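Local coordinates for putative cell surface protein, similar to internalin proteins (Listeria monocytogenes EGD-e, PDB 5KZS) that is of unknown function but, as an internalin-like leucine-rich-repeat protein, probably acts at the bacterial cell surface, at residues I260-Y265 with V318-A323. Residues are numbered along the deposited sequence; the frame is centred on the assembly and turned at random.
Sequences IQLPIY and VQFNDA
F320 has its CG wedged between its own backbone N and carbonyl carbon (chi1 67°), while Y265 carries its CG anti to the backbone N (chi1 176°); the two rings meet as an edge-to-face pair. The edge of Y265 points at one face of F320, with the planes 85° apart and the centroids 5.1 Å from each other. Y265 CD1 makes the touch, 3.7 Å from F320 CD1 and nearer the border of the phenyl ring than its centre. Y265 OH is hydrogen-bonded to the carbonyl oxygen of P277, so the phenol is fixed at its polar end while CD1 lies on F320. L262, with CG anti to its backbone N, sends CD2 to within 3.9 Å of F320 CE2, the end of the side chain meeting the ring carbon. The same methyl reaches V318 CG1 at 4.2 Å and so bridges the two residues. I264 adds its CG2 at the ring edge, 4.3 Å from F320 CZ. Two residues before F320, V318 meets I260 tip to tip, V318 CG2 to I260 CD1 at 3.9 Å. A backbone bond from Y265 N to L262 O, 3.2 Å long, holds the turn into helix 263-270 in which L262, I264 and Y265 come round one phenyl ring. All six touching residues are buried; V279 packs on Y265, V318 and F320, while Y333 touches L262 and I264. The join between the segments is purely apolar. Strand 258-261 and the start of helix 263-270 are thereby packed against the end of strand 312-320, an arrangement consistent with the hydrophobic core of an immunoglobulin-like β-sandwich following the leucine-rich repeats, as in other internalins.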
ATOM      1  N   ILE A 260     -23.720 -13.137  18.764  1.00 82.00           N
ATOM      2  CA  ILE A 260     -22.432 -13.259  18.072  1.00 80.68           C
ATOM      3  C   ILE A 260     -21.376 -12.450  18.810  1.00 80.29           C
ATOM      4  O   ILE A 260     -21.705 -11.507  19.521  1.00 78.15           O
ATOM      5  CB  ILE A 260     -22.525 -12.829  16.594  1.00 79.86           C
ATOM      6  CG1 ILE A 260     -23.039 -11.389  16.456  1.00 79.40           C
ATOM      7  CG2 ILE A 260     -23.432 -13.785  15.825  1.00 80.07           C
ATOM      8  CD1 ILE A 260     -22.819 -10.792  15.084  1.00 78.64           C
ATOM      9  N   GLN A 261     -20.116 -12.848  18.666  1.00 83.54           N
ATOM     10  CA  GLN A 261     -18.984 -12.080  19.199  1.00 87.15           C
ATOM     11  C   GLN A 261     -18.459 -11.211  18.060  1.00 85.19           C
ATOM     12  O   GLN A 261     -18.412 -11.657  16.908  1.00 85.99           O
ATOM     13  CB  GLN A 261     -17.871 -13.011  19.725  1.00 91.66           C
ATOM     14  CG  GLN A 261     -18.321 -14.055  20.757  1.00 94.58           C
ATOM     15  CD  GLN A 261     -18.872 -13.434  22.041  1.00 97.44           C
ATOM     16  OE1 GLN A 261     -18.380 -12.396  22.504  1.00 99.44           O
ATOM     17  NE2 GLN A 261     -19.898 -14.069  22.625  1.00 97.68           N
ATOM     18  N   LEU A 262     -18.102  -9.963  18.368  1.00 83.55           N
ATOM     19  CA  LEU A 262     -17.595  -9.029  17.354  1.00 81.30           C
ATOM     20  C   LEU A 262     -16.838  -7.875  18.015  1.00 79.54           C
ATOM     21  O   LEU A 262     -17.340  -6.746  18.067  1.00 78.10           O
ATOM     22  CB  LEU A 262     -18.759  -8.508  16.498  1.00 81.86           C
ATOM     23  CG  LEU A 262     -18.437  -7.682  15.258  1.00 83.59           C
ATOM     24  CD1 LEU A 262     -17.508  -8.469  14.340  1.00 85.30           C
ATOM     25  CD2 LEU A 262     -19.715  -7.283  14.531  1.00 82.37           C
ATOM     26  N   PRO A 263     -15.630  -8.160  18.540  1.00 79.36           N
ATOM     27  CA  PRO A 263     -14.854  -7.158  19.292  1.00 80.10           C
ATOM     28  C   PRO A 263     -14.569  -5.848  18.551  1.00 80.46           C
ATOM     29  O   PRO A 263     -14.419  -4.803  19.193  1.00 80.41           O
ATOM     30  CB  PRO A 263     -13.542  -7.889  19.595  1.00 83.39           C
ATOM     31  CG  PRO A 263     -13.898  -9.345  19.591  1.00 83.14           C
ATOM     32  CD  PRO A 263     -14.980  -9.490  18.560  1.00 81.14           C
ATOM     33  N   ILE A 264     -14.474  -5.913  17.219  1.00 80.71           N
ATOM     34  CA  ILE A 264     -14.215  -4.729  16.378  1.00 79.27           C
ATOM     35  C   ILE A 264     -15.213  -3.594  16.637  1.00 78.95           C
ATOM     36  O   ILE A 264     -14.802  -2.436  16.745  1.00 77.44           O
ATOM     37  CB  ILE A 264     -14.119  -5.082  14.857  1.00 77.56           C
ATOM     38  CG1 ILE A 264     -13.600  -3.881  14.057  1.00 77.53           C
ATOM     39  CG2 ILE A 264     -15.439  -5.580  14.276  1.00 75.78           C
ATOM     40  CD1 ILE A 264     -13.218  -4.211  12.628  1.00 78.20           C
ATOM     41  N   TYR A 265     -16.497  -3.927  16.782  1.00 79.22           N
ATOM     42  CA  TYR A 265     -17.511  -2.916  17.070  1.00 79.65           C
ATOM     43  C   TYR A 265     -17.154  -2.092  18.313  1.00 80.43           C
ATOM     44  O   TYR A 265     -17.143  -0.848  18.270  1.00 81.02           O
ATOM     45  CB  TYR A 265     -18.908  -3.530  17.223  1.00 80.27           C
ATOM     46  CG  TYR A 265     -19.957  -2.497  17.619  1.00 82.16           C
ATOM     47  CD1 TYR A 265     -20.614  -1.725  16.657  1.00 82.34           C
ATOM     48  CD2 TYR A 265     -20.259  -2.262  18.962  1.00 83.92           C
ATOM     49  CE1 TYR A 265     -21.553  -0.762  17.022  1.00 83.20           C
ATOM     50  CE2 TYR A 265     -21.193  -1.303  19.339  1.00 85.28           C
ATOM     51  CZ  TYR A 265     -21.842  -0.556  18.372  1.00 84.41           C
ATOM     52  OH  TYR A 265     -22.761   0.390  18.767  1.00 82.08           O
ATOM     53  N   VAL A 318     -24.989  -8.459  10.149  1.00 82.12           N
ATOM     54  CA  VAL A 318     -25.008  -7.292  11.000  1.00 83.03           C
ATOM     55  C   VAL A 318     -24.396  -6.188  10.127  1.00 82.24           C
ATOM     56  O   VAL A 318     -23.544  -6.470   9.299  1.00 83.11           O
ATOM     57  CB  VAL A 318     -24.212  -7.594  12.301  1.00 85.11           C
ATOM     58  CG1 VAL A 318     -23.391  -6.407  12.799  1.00 86.99           C
ATOM     59  CG2 VAL A 318     -25.154  -8.099  13.383  1.00 83.85           C
ATOM     60  N   GLN A 319     -24.874  -4.956  10.290  1.00 80.94           N
ATOM     61  CA  GLN A 319     -24.330  -3.777   9.616  1.00 77.75           C
ATOM     62  C   GLN A 319     -24.186  -2.645  10.617  1.00 76.68           C
ATOM     63  O   GLN A 319     -25.072  -2.421  11.428  1.00 74.84           O
ATOM     64  CB  GLN A 319     -25.262  -3.313   8.510  1.00 78.88           C
ATOM     65  CG  GLN A 319     -25.061  -4.012   7.191  1.00 80.18           C
ATOM     66  CD  GLN A 319     -26.089  -3.592   6.152  1.00 82.17           C
ATOM     67  OE1 GLN A 319     -26.360  -2.399   5.974  1.00 83.01           O
ATOM     68  NE2 GLN A 319     -26.675  -4.570   5.466  1.00 82.87           N
ATOM     69  N   PHE A 320     -23.080  -1.923  10.554  1.00 77.05           N
ATOM     70  CA  PHE A 320     -22.907  -0.747  11.391  1.00 79.64           C
ATOM     71  C   PHE A 320     -21.954   0.257  10.748  1.00 82.78           C
ATOM     72  O   PHE A 320     -21.441   0.032   9.645  1.00 85.27           O
ATOM     73  CB  PHE A 320     -22.481  -1.132  12.816  1.00 78.89           C
ATOM     74  CG  PHE A 320     -21.106  -1.737  12.913  1.00 79.87           C
ATOM     75  CD1 PHE A 320     -19.987  -0.931  13.118  1.00 78.97           C
ATOM     76  CD2 PHE A 320     -20.931  -3.125  12.845  1.00 80.18           C
ATOM     77  CE1 PHE A 320     -18.721  -1.487  13.226  1.00 79.66           C
ATOM     78  CE2 PHE A 320     -19.669  -3.683  12.957  1.00 80.63           C
ATOM     79  CZ  PHE A 320     -18.560  -2.862  13.146  1.00 80.54           C
ATOM     80  N   ASN A 321     -21.767   1.386  11.430  1.00 84.20           N
ATOM     81  CA  ASN A 321     -21.028   2.509  10.905  1.00 83.65           C
ATOM     82  C   ASN A 321     -21.582   2.983   9.558  1.00 87.52           C
ATOM     83  O   ASN A 321     -20.843   3.500   8.744  1.00 93.19           O
ATOM     84  CB  ASN A 321     -19.543   2.151  10.811  1.00 81.64           C
ATOM     85  CG  ASN A 321     -18.649   3.258  11.316  1.00 82.32           C
ATOM     86  OD1 ASN A 321     -18.937   3.884  12.331  1.00 81.93           O
ATOM     87  ND2 ASN A 321     -17.553   3.498  10.623  1.00 83.55           N
ATOM     88  N   ASP A 322     -22.888   2.834   9.336  1.00 91.28           N
ATOM     89  CA  ASP A 322     -23.516   3.297   8.099  1.00 96.77           C
ATOM     90  C   ASP A 322     -23.730   4.815   8.147  1.00 99.44           C
ATOM     91  O   ASP A 322     -24.374   5.335   9.062  1.00 96.38           O
ATOM     92  CB  ASP A 322     -24.845   2.569   7.850  1.00 97.72           C
ATOM     93  CG  ASP A 322     -24.655   1.078   7.653  1.00 97.05           C
ATOM     94  OD1 ASP A 322     -23.737   0.700   6.901  1.00 97.51           O
ATOM     95  OD2 ASP A 322     -25.410   0.283   8.255  1.00 98.16           O
ATOM     96  N   ALA A 323     -23.138   5.507   7.176  1.00104.00           N
ATOM     97  CA  ALA A 323     -23.326   6.948   6.976  1.00108.31           C
ATOM     98  C   ALA A 323     -23.217   7.252   5.475  1.00112.17           C
ATOM     99  O   ALA A 323     -22.384   8.059   5.053  1.00108.46           O
ATOM    100  CB  ALA A 323     -22.297   7.735   7.779  1.00107.61           C
TER